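Local coordinates for protein lovastatin nonaketide synthase, polyketide synthase component (Aspergillus terreus, PDB 7CPX) that builds the nonaketide dihydromonacolin L in lovastatin biosynthesis, working together with LovC as a homodimeric, multidomain iterative polyketide synthase that uses malonyl-CoA, NADPH and S-adenosyl-L-methionine, at residues 995-999 / 1025-1031; 1123-1129 / 1190-1196; 1143-1148 / 1182-1186; 1231-1235 / 1822-1826. The protein carries 2 engineered substitutions. All coordinates share one frame; numbering follows the deposited sequence.

Interaction 1: residues 995-999 / 1025-1031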
loop_
_atom_site.group_PDB
_atom_site.type_symbol
_atom_site.label_atom_id
_atom_site.label_comp_id
_atom_site.label_asym_id
_atom_site.label_seq_id
_atom_site.Cartn_x
_atom_site.Cartn_y
_atom_site.Cartn_z
ATOM N N ALA A 995 1.848 -8.422 -20.926
ATOM C CA ALA A 995 2.728 -8.921 -19.877
ATOM C C ALA A 995 4.029 -8.133 -19.864
ATOM O O ALA A 995 4.584 -7.842 -18.797
ATOM C CB ALA A 995 3.000 -10.408 -20.085
ATOM N N ALA A 996 4.527 -7.781 -21.050
ATOM C CA ALA A 996 5.622 -6.826 -21.133
ATOM C C ALA A 996 5.265 -5.530 -20.424
ATOM O O ALA A 996 6.145 -4.859 -19.879
ATOM C CB ALA A 996 5.965 -6.550 -22.594
ATOM N N GLY A 997 3.984 -5.165 -20.416
ATOM C CA GLY A 997 3.566 -3.998 -19.659
ATOM C C GLY A 997 3.813 -4.166 -18.173
ATOM O O GLY A 997 4.344 -3.270 -17.515
ATOM N N TYR A 998 3.443 -5.327 -17.625
ATOM C CA TYR A 998 3.710 -5.595 -16.215
ATOM C C TYR A 998 5.206 -5.588 -15.938
ATOM O O TYR A 998 5.656 -5.077 -14.906
ATOM C CB TYR A 998 3.110 -6.941 -15.805
ATOM C CG TYR A 998 1.621 -7.068 -16.032
ATOM C CD1 TYR A 998 0.738 -6.113 -15.556
ATOM C CD2 TYR A 998 1.101 -8.149 -16.723
ATOM C CE1 TYR A 998 -0.622 -6.234 -15.762
ATOM C CE2 TYR A 998 -0.252 -8.277 -16.937
ATOM C CZ TYR A 998 -1.110 -7.319 -16.455
ATOM O OH TYR A 998 -2.462 -7.452 -16.670
ATOM N N ILE A 999 5.993 -6.163 -16.848
ATOM C CA ILE A 999 7.438 -6.211 -16.655
ATOM C C ILE A 999 8.026 -4.806 -16.645
ATOM O O ILE A 999 8.872 -4.477 -15.804
ATOM C CB ILE A 999 8.080 -7.092 -17.738
ATOM C CG1 ILE A 999 7.776 -8.559 -17.448
ATOM C CG2 ILE A 999 9.576 -6.858 -17.792
ATOM C CD1 ILE A 999 7.938 -9.461 -18.630
ATOM N N MET A 1025 8.731 -14.234 -12.014
ATOM C CA MET A 1025 7.573 -13.407 -12.309
ATOM C C MET A 1025 6.440 -14.257 -12.860
ATOM O O MET A 1025 6.658 -15.182 -13.646
ATOM C CB MET A 1025 7.932 -12.311 -13.306
ATOM C CG MET A 1025 6.738 -11.479 -13.731
ATOM S SD MET A 1025 7.205 -9.918 -14.491
ATOM C CE MET A 1025 5.598 -9.173 -14.740
ATOM N N SER A 1026 5.220 -13.934 -12.441
ATOM C CA SER A 1026 4.030 -14.655 -12.864
ATOM C C SER A 1026 2.943 -13.657 -13.222
ATOM O O SER A 1026 2.659 -12.743 -12.444
ATOM C CB SER A 1026 3.537 -15.598 -11.763
ATOM O OG SER A 1026 2.356 -16.270 -12.160
ATOM N N ILE A 1027 2.345 -13.835 -14.392
ATOM C CA ILE A 1027 1.191 -13.054 -14.822
ATOM C C ILE A 1027 -0.045 -13.889 -14.520
ATOM O O ILE A 1027 -0.331 -14.869 -15.216
ATOM C CB ILE A 1027 1.274 -12.687 -16.308
ATOM C CG1 ILE A 1027 2.376 -11.651 -16.549
ATOM C CG2 ILE A 1027 -0.057 -12.151 -16.792
ATOM C CD1 ILE A 1027 3.776 -12.207 -16.466
ATOM N N ASP A 1028 -0.783 -13.502 -13.482
ATOM C CA ASP A 1028 -1.891 -14.312 -12.993
ATOM C C ASP A 1028 -3.194 -14.035 -13.733
ATOM O O ASP A 1028 -3.940 -14.972 -14.040
ATOM C CB ASP A 1028 -2.090 -14.071 -11.496
ATOM C CG ASP A 1028 -0.864 -14.434 -10.682
ATOM O OD1 ASP A 1028 0.159 -13.728 -10.799
ATOM O OD2 ASP A 1028 -0.923 -15.427 -9.925
ATOM N N LYS A 1029 -3.486 -12.770 -14.028
ATOM C CA LYS A 1029 -4.744 -12.394 -14.667
ATOM C C LYS A 1029 -4.463 -11.297 -15.680
ATOM O O LYS A 1029 -4.071 -10.187 -15.307
ATOM C CB LYS A 1029 -5.770 -11.928 -13.636
ATOM C CG LYS A 1029 -7.110 -11.546 -14.239
ATOM C CD LYS A 1029 -8.152 -11.297 -13.164
ATOM C CE LYS A 1029 -9.523 -11.044 -13.768
ATOM N NZ LYS A 1029 -10.588 -10.940 -12.732
ATOM N N ALA A 1030 -4.663 -11.606 -16.958
ATOM C CA ALA A 1030 -4.520 -10.598 -17.997
ATOM C C ALA A 1030 -5.589 -9.527 -17.831
ATOM O O ALA A 1030 -6.765 -9.832 -17.620
ATOM C CB ALA A 1030 -4.623 -11.244 -19.376
ATOM N N VAL A 1031 -5.173 -8.268 -17.930
ATOM C CA VAL A 1031 -6.091 -7.142 -17.800
ATOM C C VAL A 1031 -6.783 -6.938 -19.142
ATOM O O VAL A 1031 -6.154 -6.531 -20.121
ATOM C CB VAL A 1031 -5.361 -5.872 -17.352
ATOM C CG1 VAL A 1031 -6.145 -4.639 -17.752
ATOM C CG2 VAL A 1031 -5.156 -5.890 -15.853
#
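Y998 and I1027 form the middle of an apolar interface: ring atom CD2 of Y998 lies 3.7 Å from CG1 of I1027, and the isoleucine approaches the ring obliquely. One helical turn earlier, CB of A995 meets that same I1027 CG1 at 3.8 Å, so a single methylene is shared by two helix residues. Two residues earlier in the strand, M1025 faces the next part of the helix. Its CG is anti to the backbone N (chi1 176°) and the rest of the chain is extended, which carries the tip up to the helix; there CE sits 3.5 Å from CB of Y998, and SD rests against CG1 of I999. The axes of helix 995-999 and strand 1025-1027 approach to 9.6 Å, their directions 139° apart. This is the hotdog arrangement, a helix wrapped by antiparallel strands, here in the predicted N-terminal hotdog of the dehydratase. The side chain of A995 is about 5 Å from that of D1174, the predicted proton donor. Polar contact is confined to the phenol oxygen. V1031 N donates a weak bond to Y998 OH (3.1 Å, 132°), and CG2 of V1031 meets the ring edge. S1077 OG, on strand 1075-1087, hydrogen-bonds both this hydroxyl and K1029 O.

Interaction 2: residues 1123-1129 / 1190-1196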
loop_
_atom_site.group_PDB
_atom_site.type_symbol
_atom_site.label_atom_id
_atom_site.label_comp_id
_atom_site.label_asym_id
_atom_site.label_seq_id
_atom_site.Cartn_x
_atom_site.Cartn_y
_atom_site.Cartn_z
ATOM N N GLU A 1123 -0.793 -14.333 -39.286
ATOM C CA GLU A 1123 -1.095 -15.596 -38.620
ATOM C C GLU A 1123 -1.354 -15.374 -37.138
ATOM O O GLU A 1123 -2.279 -15.962 -36.562
ATOM C CB GLU A 1123 0.053 -16.583 -38.819
ATOM C CG GLU A 1123 -0.324 -18.027 -38.537
ATOM C CD GLU A 1123 0.867 -18.964 -38.589
ATOM O OE1 GLU A 1123 2.002 -18.498 -38.356
ATOM O OE2 GLU A 1123 0.669 -20.165 -38.865
ATOM N N LEU A 1124 -0.551 -14.519 -36.502
ATOM C CA LEU A 1124 -0.759 -14.226 -35.090
ATOM C C LEU A 1124 -2.160 -13.683 -34.844
ATOM O O LEU A 1124 -2.839 -14.099 -33.898
ATOM C CB LEU A 1124 0.301 -13.233 -34.610
ATOM C CG LEU A 1124 1.724 -13.752 -34.384
ATOM C CD1 LEU A 1124 2.500 -12.759 -33.540
ATOM C CD2 LEU A 1124 1.740 -15.122 -33.729
ATOM N N GLY A 1125 -2.614 -12.760 -35.691
ATOM C CA GLY A 1125 -3.979 -12.278 -35.581
ATOM C C GLY A 1125 -4.996 -13.376 -35.819
ATOM O O GLY A 1125 -6.027 -13.439 -35.145
ATOM N N LEU A 1126 -4.719 -14.259 -36.783
ATOM C CA LEU A 1126 -5.595 -15.405 -37.000
ATOM C C LEU A 1126 -5.739 -16.232 -35.732
ATOM O O LEU A 1126 -6.802 -16.814 -35.487
ATOM C CB LEU A 1126 -5.062 -16.283 -38.132
ATOM C CG LEU A 1126 -5.062 -15.702 -39.548
ATOM C CD1 LEU A 1126 -4.489 -16.715 -40.523
ATOM C CD2 LEU A 1126 -6.458 -15.284 -39.972
ATOM N N MET A 1127 -4.687 -16.294 -34.917
ATOM C CA MET A 1127 -4.713 -17.042 -33.667
ATOM C C MET A 1127 -5.054 -16.159 -32.470
ATOM O O MET A 1127 -4.820 -16.560 -31.326
ATOM C CB MET A 1127 -3.373 -17.743 -33.440
ATOM C CG MET A 1127 -2.822 -18.448 -34.670
ATOM S SD MET A 1127 -4.086 -19.282 -35.650
ATOM C CE MET A 1127 -4.590 -20.584 -34.530
ATOM N N GLY A 1128 -5.596 -14.966 -32.711
ATOM C CA GLY A 1128 -6.069 -14.098 -31.656
ATOM C C GLY A 1128 -5.105 -13.006 -31.243
ATOM O O GLY A 1128 -5.511 -12.092 -30.512
ATOM N N TYR A 1129 -3.850 -13.065 -31.685
ATOM C CA TYR A 1129 -2.855 -12.045 -31.355
ATOM C C TYR A 1129 -3.022 -10.870 -32.315
ATOM O O TYR A 1129 -2.278 -10.705 -33.285
ATOM C CB TYR A 1129 -1.448 -12.613 -31.450
ATOM C CG TYR A 1129 -1.120 -13.746 -30.511
ATOM C CD1 TYR A 1129 -1.477 -15.047 -30.821
ATOM C CD2 TYR A 1129 -0.418 -13.522 -29.339
ATOM C CE1 TYR A 1129 -1.168 -16.087 -29.980
ATOM C CE2 TYR A 1129 -0.103 -14.559 -28.490
ATOM C CZ TYR A 1129 -0.480 -15.840 -28.815
ATOM O OH TYR A 1129 -0.169 -16.881 -27.974
ATOM N N ARG A 1190 0.718 -22.526 -38.602
ATOM C CA ARG A 1190 -0.349 -22.750 -37.628
ATOM C C ARG A 1190 0.084 -23.685 -36.504
ATOM O O ARG A 1190 -0.744 -24.388 -35.921
ATOM C CB ARG A 1190 -1.616 -23.292 -38.296
ATOM C CG ARG A 1190 -2.119 -22.444 -39.444
ATOM C CD ARG A 1190 -2.610 -21.084 -38.992
ATOM N NE ARG A 1190 -3.049 -20.282 -40.127
ATOM C CZ ARG A 1190 -4.180 -20.481 -40.791
ATOM N NH1 ARG A 1190 -5.015 -21.452 -40.457
ATOM N NH2 ARG A 1190 -4.476 -19.693 -41.819
ATOM N N ARG A 1191 1.379 -23.708 -36.189
ATOM C CA ARG A 1191 1.833 -24.388 -34.985
ATOM C C ARG A 1191 1.340 -23.696 -33.723
ATOM O O ARG A 1191 1.386 -24.298 -32.644
ATOM C CB ARG A 1191 3.360 -24.468 -34.977
ATOM C CG ARG A 1191 3.934 -25.422 -33.949
ATOM C CD ARG A 1191 5.358 -25.813 -34.300
ATOM N NE ARG A 1191 6.154 -26.136 -33.121
ATOM C CZ ARG A 1191 6.044 -27.257 -32.425
ATOM N NH1 ARG A 1191 5.150 -28.181 -32.737
ATOM N NH2 ARG A 1191 6.847 -27.455 -31.385
ATOM N N LEU A 1192 0.868 -22.457 -33.838
ATOM C CA LEU A 1192 0.353 -21.694 -32.705
ATOM C C LEU A 1192 -1.170 -21.823 -32.663
ATOM O O LEU A 1192 -1.920 -20.860 -32.821
ATOM C CB LEU A 1192 0.789 -20.237 -32.818
ATOM C CG LEU A 1192 0.624 -19.354 -31.584
ATOM C CD1 LEU A 1192 1.655 -19.722 -30.538
ATOM C CD2 LEU A 1192 0.745 -17.891 -31.969
ATOM N N ARG A 1193 -1.618 -23.057 -32.434
ATOM C CA ARG A 1193 -3.034 -23.383 -32.541
ATOM C C ARG A 1193 -3.885 -22.768 -31.437
ATOM O O ARG A 1193 -5.116 -22.793 -31.547
ATOM C CB ARG A 1193 -3.218 -24.901 -32.549
ATOM C CG ARG A 1193 -3.309 -25.487 -33.945
ATOM C CD ARG A 1193 -3.074 -26.982 -33.948
ATOM N NE ARG A 1193 -1.670 -27.311 -34.157
ATOM C CZ ARG A 1193 -1.065 -27.281 -35.337
ATOM N NH1 ARG A 1193 -1.708 -26.913 -36.434
ATOM N NH2 ARG A 1193 0.217 -27.623 -35.418
ATOM N N CYS A 1194 -3.277 -22.221 -30.387
ATOM C CA CYS A 1194 -4.021 -21.537 -29.341
ATOM C C CYS A 1194 -3.245 -20.305 -28.906
ATOM O O CYS A 1194 -2.027 -20.217 -29.081
ATOM C CB CYS A 1194 -4.293 -22.454 -28.141
ATOM S SG CYS A 1194 -2.814 -23.076 -27.324
ATOM N N LEU A 1195 -3.971 -19.347 -28.336
ATOM C CA LEU A 1195 -3.396 -18.062 -27.948
ATOM C C LEU A 1195 -2.658 -18.236 -26.627
ATOM O O LEU A 1195 -3.274 -18.342 -25.565
ATOM C CB LEU A 1195 -4.485 -17.001 -27.843
ATOM C CG LEU A 1195 -4.043 -15.534 -27.879
ATOM C CD1 LEU A 1195 -5.253 -14.626 -27.952
ATOM C CD2 LEU A 1195 -3.202 -15.181 -26.669
ATOM N N TYR A 1196 -1.330 -18.262 -26.692
ATOM C CA TYR A 1196 -0.491 -18.309 -25.503
ATOM C C TYR A 1196 -0.200 -16.886 -25.047
ATOM O O TYR A 1196 0.195 -16.040 -25.857
ATOM C CB TYR A 1196 0.818 -19.043 -25.782
ATOM C CG TYR A 1196 0.674 -20.458 -26.286
ATOM C CD1 TYR A 1196 0.518 -20.720 -27.635
ATOM C CD2 TYR A 1196 0.717 -21.534 -25.414
ATOM C CE1 TYR A 1196 0.395 -22.009 -28.103
ATOM C CE2 TYR A 1196 0.599 -22.827 -25.873
ATOM C CZ TYR A 1196 0.439 -23.061 -27.219
ATOM O OH TYR A 1196 0.316 -24.351 -27.683
#
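L1195 lies over one face of the Y1129 ring, its CG 3.8 Å from the ring centroid and 19° off the normal, a CH-pi contact. L1192 meets the same ring obliquely, with CD2 3.3 Å from Y1129 CE1. That methyl also reaches CD2 of L1124, at 3.4 Å, so two leucines and the tyrosine close a buried apolar patch. M1127 belongs to this tight part: bends at chi2 and chi3 curl its CE back to 3.2 Å from L1192 O. The helix ends in a Schellman motif, Y1129 N bonded to L1124 O and G1128 N to G1125 O, and the ring follows directly after G1128. The phenol oxygen is modelled too near Y1196 for its bonding to be trusted.

Toward the solvent side the contact is looser, where exposed L1126 sets CD1 beside NH2 of the R1190 guanidinium. The buried carboxylate of E1123 reaches R1190 from within, but the ion pair from OE2 to NE is long at 3.9 Å; OE2 also accepts from R1190 N in a bond modelled implausibly short.

I1181 packs on L1124, Y1129 and L1192, and L987 on Y1129 and L1195, so the 1190-1196 loop lies beside helix 1170-1184 of the predicted C-terminal hotdog and strand 986-987; the Y1129 side chain is about 7 Å from that of H985, the predicted proton acceptor.

Interaction 3: residues 1143-1148 / 1182-1186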
loop_
_atom_site.group_PDB
_atom_site.type_symbol
_atom_site.label_atom_id
_atom_site.label_comp_id
_atom_site.label_asym_id
_atom_site.label_seq_id
_atom_site.Cartn_x
_atom_site.Cartn_y
_atom_site.Cartn_z
ATOM N N ARG A 1143 13.711 -17.514 -38.496
ATOM C CA ARG A 1143 13.585 -18.607 -37.539
ATOM C C ARG A 1143 14.096 -19.915 -38.122
ATOM O O ARG A 1143 13.998 -20.158 -39.326
ATOM C CB ARG A 1143 12.130 -18.803 -37.104
ATOM C CG ARG A 1143 11.230 -19.378 -38.192
ATOM C CD ARG A 1143 9.876 -19.765 -37.649
ATOM N NE ARG A 1143 9.982 -20.729 -36.562
ATOM C CZ ARG A 1143 10.236 -22.020 -36.732
ATOM N NH1 ARG A 1143 10.424 -22.533 -37.936
ATOM N NH2 ARG A 1143 10.307 -22.813 -35.668
ATOM N N ALA A 1144 14.620 -20.768 -37.244
ATOM C CA ALA A 1144 14.991 -22.130 -37.602
ATOM C C ALA A 1144 15.500 -22.840 -36.357
ATOM O O ALA A 1144 15.881 -22.205 -35.370
ATOM C CB ALA A 1144 16.055 -22.166 -38.695
ATOM N N ASP A 1145 15.504 -24.173 -36.422
ATOM C CA ASP A 1145 16.063 -25.007 -35.361
ATOM C C ASP A 1145 15.472 -24.640 -34.004
ATOM O O ASP A 1145 16.180 -24.532 -33.002
ATOM C CB ASP A 1145 17.586 -24.901 -35.333
ATOM C CG ASP A 1145 18.225 -25.315 -36.643
ATOM O OD1 ASP A 1145 17.486 -25.725 -37.563
ATOM O OD2 ASP A 1145 19.465 -25.227 -36.754
ATOM N N LEU A 1146 14.155 -24.445 -33.973
ATOM C CA LEU A 1146 13.462 -24.058 -32.747
ATOM C C LEU A 1146 14.065 -22.780 -32.172
ATOM O O LEU A 1146 14.237 -22.638 -30.960
ATOM C CB LEU A 1146 13.501 -25.190 -31.718
ATOM C CG LEU A 1146 12.569 -25.051 -30.515
ATOM C CD1 LEU A 1146 11.134 -24.878 -30.968
ATOM C CD2 LEU A 1146 12.698 -26.257 -29.599
ATOM N N ARG A 1147 14.395 -21.843 -33.055
ATOM C CA ARG A 1147 15.065 -20.616 -32.658
ATOM C C ARG A 1147 14.649 -19.502 -33.603
ATOM O O ARG A 1147 14.187 -19.750 -34.720
ATOM C CB ARG A 1147 16.586 -20.786 -32.672
ATOM C CG ARG A 1147 17.250 -20.521 -31.341
ATOM C CD ARG A 1147 18.662 -21.075 -31.310
ATOM N NE ARG A 1147 18.682 -22.500 -31.004
ATOM C CZ ARG A 1147 19.772 -23.184 -30.681
ATOM N NH1 ARG A 1147 20.958 -22.601 -30.612
ATOM N NH2 ARG A 1147 19.669 -24.482 -30.417
ATOM N N ALA A 1148 14.818 -18.266 -33.142
ATOM C CA ALA A 1148 14.542 -17.109 -33.977
ATOM C C ALA A 1148 15.543 -16.016 -33.649
ATOM O O ALA A 1148 16.193 -16.032 -32.603
ATOM C CB ALA A 1148 13.107 -16.600 -33.796
ATOM N N GLY A 1182 7.627 -16.706 -32.712
ATOM C CA GLY A 1182 8.189 -16.866 -34.042
ATOM C C GLY A 1182 9.137 -18.045 -34.117
ATOM O O GLY A 1182 9.061 -18.865 -35.035
ATOM N N ALA A 1183 10.038 -18.154 -33.141
ATOM C CA ALA A 1183 10.893 -19.333 -33.060
ATOM C C ALA A 1183 10.056 -20.597 -32.932
ATOM O O ALA A 1183 10.423 -21.655 -33.455
ATOM C CB ALA A 1183 11.855 -19.211 -31.879
ATOM N N TYR A 1184 8.925 -20.502 -32.234
ATOM C CA TYR A 1184 8.053 -21.656 -32.058
ATOM C C TYR A 1184 7.275 -21.965 -33.330
ATOM O O TYR A 1184 7.072 -23.136 -33.669
ATOM C CB TYR A 1184 7.097 -21.398 -30.893
ATOM C CG TYR A 1184 5.957 -22.381 -30.779
ATOM C CD1 TYR A 1184 6.111 -23.577 -30.096
ATOM C CD2 TYR A 1184 4.721 -22.103 -31.338
ATOM C CE1 TYR A 1184 5.070 -24.471 -29.984
ATOM C CE2 TYR A 1184 3.675 -22.990 -31.229
ATOM C CZ TYR A 1184 3.852 -24.173 -30.550
ATOM O OH TYR A 1184 2.809 -25.063 -30.443
ATOM N N SER A 1185 6.837 -20.932 -34.046
ATOM C CA SER A 1185 5.957 -21.108 -35.192
ATOM C C SER A 1185 6.381 -20.187 -36.324
ATOM O O SER A 1185 6.664 -19.007 -36.098
ATOM C CB SER A 1185 4.502 -20.822 -34.807
ATOM O OG SER A 1185 3.637 -20.996 -35.914
ATOM N N SER A 1186 6.417 -20.730 -37.535
ATOM C CA SER A 1186 6.657 -19.944 -38.733
ATOM C C SER A 1186 5.347 -19.370 -39.251
ATOM O O SER A 1186 4.267 -19.878 -38.939
ATOM C CB SER A 1186 7.302 -20.811 -39.812
ATOM O OG SER A 1186 6.324 -21.564 -40.506
#
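R1143 reaches the end of helix 1170-1184 with its guanidinium, and the polar evidence centres on two carbonyls of the last turn. NH2 of R1143 donates to A1183 O at 2.5 Å and 160°; the oxygen lies close to the guanidinium plane, whereas the donor stands 41° out of the carbonyl plane and so is not on a lone pair. NE adds a weak bond to the same A1183 O at 3.3 Å. A second weak bond from NE, to G1182 O, is doubtful because that oxygen is modelled too close to the arginine. The bend at chi3 (-57°) turns the group across the helix end, where a positive charge would probably be favoured by the carbonyls gathered there. S1186 flanks it, with N over one face of the guanidinium and CB 3.5 Å from CD.

Residues 1143-1148 form a beta hairpin with a two-residue turn, D1145-L1146: A1144 N bonds to R1147 O, R1147 N returns a weak bond to A1144 O, and both turn residues take left-handed angles, broadly as in a type I' turn. The hairpin belongs to the predicted C-terminal hotdog of the dehydratase, whose central helix ends here.

Apolar packing is made by small groups. CB of A1183 lies 3.5 Å from CB of A1148 and 3.3 Å from C of R1147, allowing the A1148 and A1183 CA atoms to come within 4.4 Å. H2364, in the ketoreductase region, touches R1143 and L1146, and R1147 packs on W2019 of the second subunit.

Interaction 4: residues 1231-1235 / 1822-1826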
loop_
_atom_site.group_PDB
_atom_site.type_symbol
_atom_site.label_atom_id
_atom_site.label_comp_id
_atom_site.label_asym_id
_atom_site.label_seq_id
_atom_site.Cartn_x
_atom_site.Cartn_y
_atom_site.Cartn_z
ATOM N N ASP A 1231 8.640 -26.336 -26.422
ATOM C CA ASP A 1231 7.713 -26.131 -27.526
ATOM C C ASP A 1231 6.701 -27.258 -27.673
ATOM O O ASP A 1231 6.012 -27.317 -28.698
ATOM C CB ASP A 1231 8.492 -25.982 -28.828
ATOM C CG ASP A 1231 9.125 -27.283 -29.278
ATOM O OD1 ASP A 1231 9.506 -28.090 -28.404
ATOM O OD2 ASP A 1231 9.241 -27.497 -30.502
ATOM N N LYS A 1232 6.592 -28.157 -26.694
ATOM C CA LYS A 1232 5.719 -29.311 -26.863
ATOM C C LYS A 1232 4.276 -28.888 -27.099
ATOM O O LYS A 1232 3.522 -29.608 -27.763
ATOM C CB LYS A 1232 5.833 -30.229 -25.646
ATOM C CG LYS A 1232 7.260 -30.692 -25.361
ATOM C CD LYS A 1232 7.889 -31.400 -26.553
ATOM C CE LYS A 1232 9.327 -31.799 -26.266
ATOM N NZ LYS A 1232 10.025 -32.274 -27.492
ATOM N N GLY A 1233 3.872 -27.727 -26.577
ATOM C CA GLY A 1233 2.594 -27.118 -26.900
ATOM C C GLY A 1233 1.777 -26.711 -25.689
ATOM O O GLY A 1233 1.048 -25.717 -25.749
ATOM N N ASP A 1234 1.881 -27.463 -24.591
ATOM C CA ASP A 1234 1.048 -27.159 -23.432
ATOM C C ASP A 1234 1.341 -25.758 -22.913
ATOM O O ASP A 1234 0.422 -25.020 -22.540
ATOM C CB ASP A 1234 1.253 -28.210 -22.338
ATOM C CG ASP A 1234 2.084 -27.701 -21.183
ATOM O OD1 ASP A 1234 3.194 -27.185 -21.428
ATOM O OD2 ASP A 1234 1.628 -27.817 -20.026
ATOM N N TYR A 1235 2.615 -25.375 -22.882
ATOM C CA TYR A 1235 2.981 -23.977 -22.706
ATOM C C TYR A 1235 4.377 -23.773 -23.271
ATOM O O TYR A 1235 5.258 -24.614 -23.075
ATOM C CB TYR A 1235 2.907 -23.543 -21.233
ATOM C CG TYR A 1235 3.854 -24.235 -20.275
ATOM C CD1 TYR A 1235 5.214 -23.961 -20.286
ATOM C CD2 TYR A 1235 3.378 -25.128 -19.325
ATOM C CE1 TYR A 1235 6.074 -24.576 -19.404
ATOM C CE2 TYR A 1235 4.233 -25.748 -18.435
ATOM C CZ TYR A 1235 5.579 -25.465 -18.477
ATOM O OH TYR A 1235 6.438 -26.080 -17.596
ATOM N N SER A 1822 -0.624 -35.049 -27.506
ATOM C CA SER A 1822 -0.287 -35.161 -26.095
ATOM C C SER A 1822 0.875 -34.256 -25.732
ATOM O O SER A 1822 0.984 -33.828 -24.578
ATOM C CB SER A 1822 0.054 -36.608 -25.750
ATOM O OG SER A 1822 1.165 -37.060 -26.504
ATOM N N SER A 1823 1.740 -33.957 -26.698
ATOM C CA SER A 1823 2.789 -32.973 -26.491
ATOM C C SER A 1823 2.217 -31.607 -26.139
ATOM O O SER A 1823 2.914 -30.794 -25.524
ATOM C CB SER A 1823 3.651 -32.889 -27.753
ATOM O OG SER A 1823 4.498 -31.758 -27.743
ATOM N N ARG A 1824 0.954 -31.351 -26.490
ATOM C CA ARG A 1824 0.345 -30.042 -26.318
ATOM C C ARG A 1824 -0.765 -30.004 -25.277
ATOM O O ARG A 1824 -1.082 -28.917 -24.785
ATOM C CB ARG A 1824 -0.221 -29.552 -27.659
ATOM C CG ARG A 1824 -0.816 -28.155 -27.632
ATOM C CD ARG A 1824 -1.248 -27.735 -29.022
ATOM N NE ARG A 1824 -2.022 -28.791 -29.658
ATOM C CZ ARG A 1824 -3.289 -29.060 -29.373
ATOM N NH1 ARG A 1824 -3.971 -28.336 -28.502
ATOM N NH2 ARG A 1824 -3.882 -30.088 -29.969
ATOM N N ARG A 1825 -1.365 -31.140 -24.935
ATOM C CA ARG A 1825 -2.425 -31.173 -23.939
ATOM C C ARG A 1825 -2.508 -32.581 -23.370
ATOM O O ARG A 1825 -1.960 -33.522 -23.954
ATOM C CB ARG A 1825 -3.774 -30.749 -24.540
ATOM C CG ARG A 1825 -4.356 -31.732 -25.542
ATOM C CD ARG A 1825 -5.624 -31.177 -26.167
ATOM N NE ARG A 1825 -6.307 -32.149 -27.012
ATOM C CZ ARG A 1825 -7.197 -33.030 -26.577
ATOM N NH1 ARG A 1825 -7.524 -33.111 -25.298
ATOM N NH2 ARG A 1825 -7.772 -33.855 -27.447
ATOM N N PRO A 1826 -3.186 -32.761 -22.229
ATOM C CA PRO A 1826 -3.255 -34.096 -21.621
ATOM C C PRO A 1826 -4.195 -35.034 -22.361
ATOM O O PRO A 1826 -5.361 -35.192 -21.988
ATOM C CB PRO A 1826 -3.753 -33.811 -20.194
ATOM C CG PRO A 1826 -3.612 -32.334 -20.004
ATOM C CD PRO A 1826 -3.776 -31.737 -21.356
#
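R1824 lies against G1233, and its side chain can be followed outward from the backbone. CB is 3.7 Å from K1232 O and 3.8 Å from G1233 CA. CG, anti to the backbone N (chi1 -177°), comes next to the peptide that follows, 3.5 Å from G1233 C and 3.6 Å from G1233 O. CD passes near the hydroxyl of Y1196. Beyond it the bend at chi3 (48°) leads the guanidinium away from the 1231-1235 loop: NH2 makes a salt bridge with D1269 OD1, and NH1 a weak hydrogen bond with T1268 OG1.

The backbones themselves come close, the CA atoms of G1233 and R1824 lying 3.7 Å apart. G1233 has positive phi, and with no side chain it leaves room for the aliphatic part of the arginine. Beside it, CA of D1234 makes a CA-H...O contact with R1824 O at 3.1 Å, and CB of D1234 lies 3.5 Å from that oxygen. The carboxylate of D1234 points elsewhere and is paired with R1844. S1823 OG is placed to donate to K1232 O, but both oxygens are crowded in the model, so this bond is doubtful.

No backbone N-H to O pair across the segments has an angle good enough for a hydrogen bond. The contact therefore joins the turn between strands 1222-1230 and 1236-1243 of the predicted C-terminal hotdog to the loop between helix 1814-1822 and strand 1828-1832 mainly through methylene-to-peptide packing, while the charged tips of R1824 and D1234 are engaged by partners beyond it.

In the fold
From the N terminus, interaction 1 comes first, closing a short loop between helix 995-1012 and the end of strand 1016-1027 in the predicted N-terminal hotdog. Interaction 2 then spans 60 residues of the predicted C-terminal hotdog, and interaction 3 lies wholly within that span, joining a hairpin to the end of helix 1170-1184. Interaction 4 opens only afterwards and bridges 586 intervening residues, tying the dehydratase to a much later part of the chain; no two contacts cross. Interactions 2, 3 and 4 touch one another: R1191 O accepts from Y1184 OH, R1191 NH2 pairs with D1231 OD2, and the Y1184 ring and L1146 pack on D1231. Interaction 1 stays about 8 Å from interaction 2 at the nearest atoms.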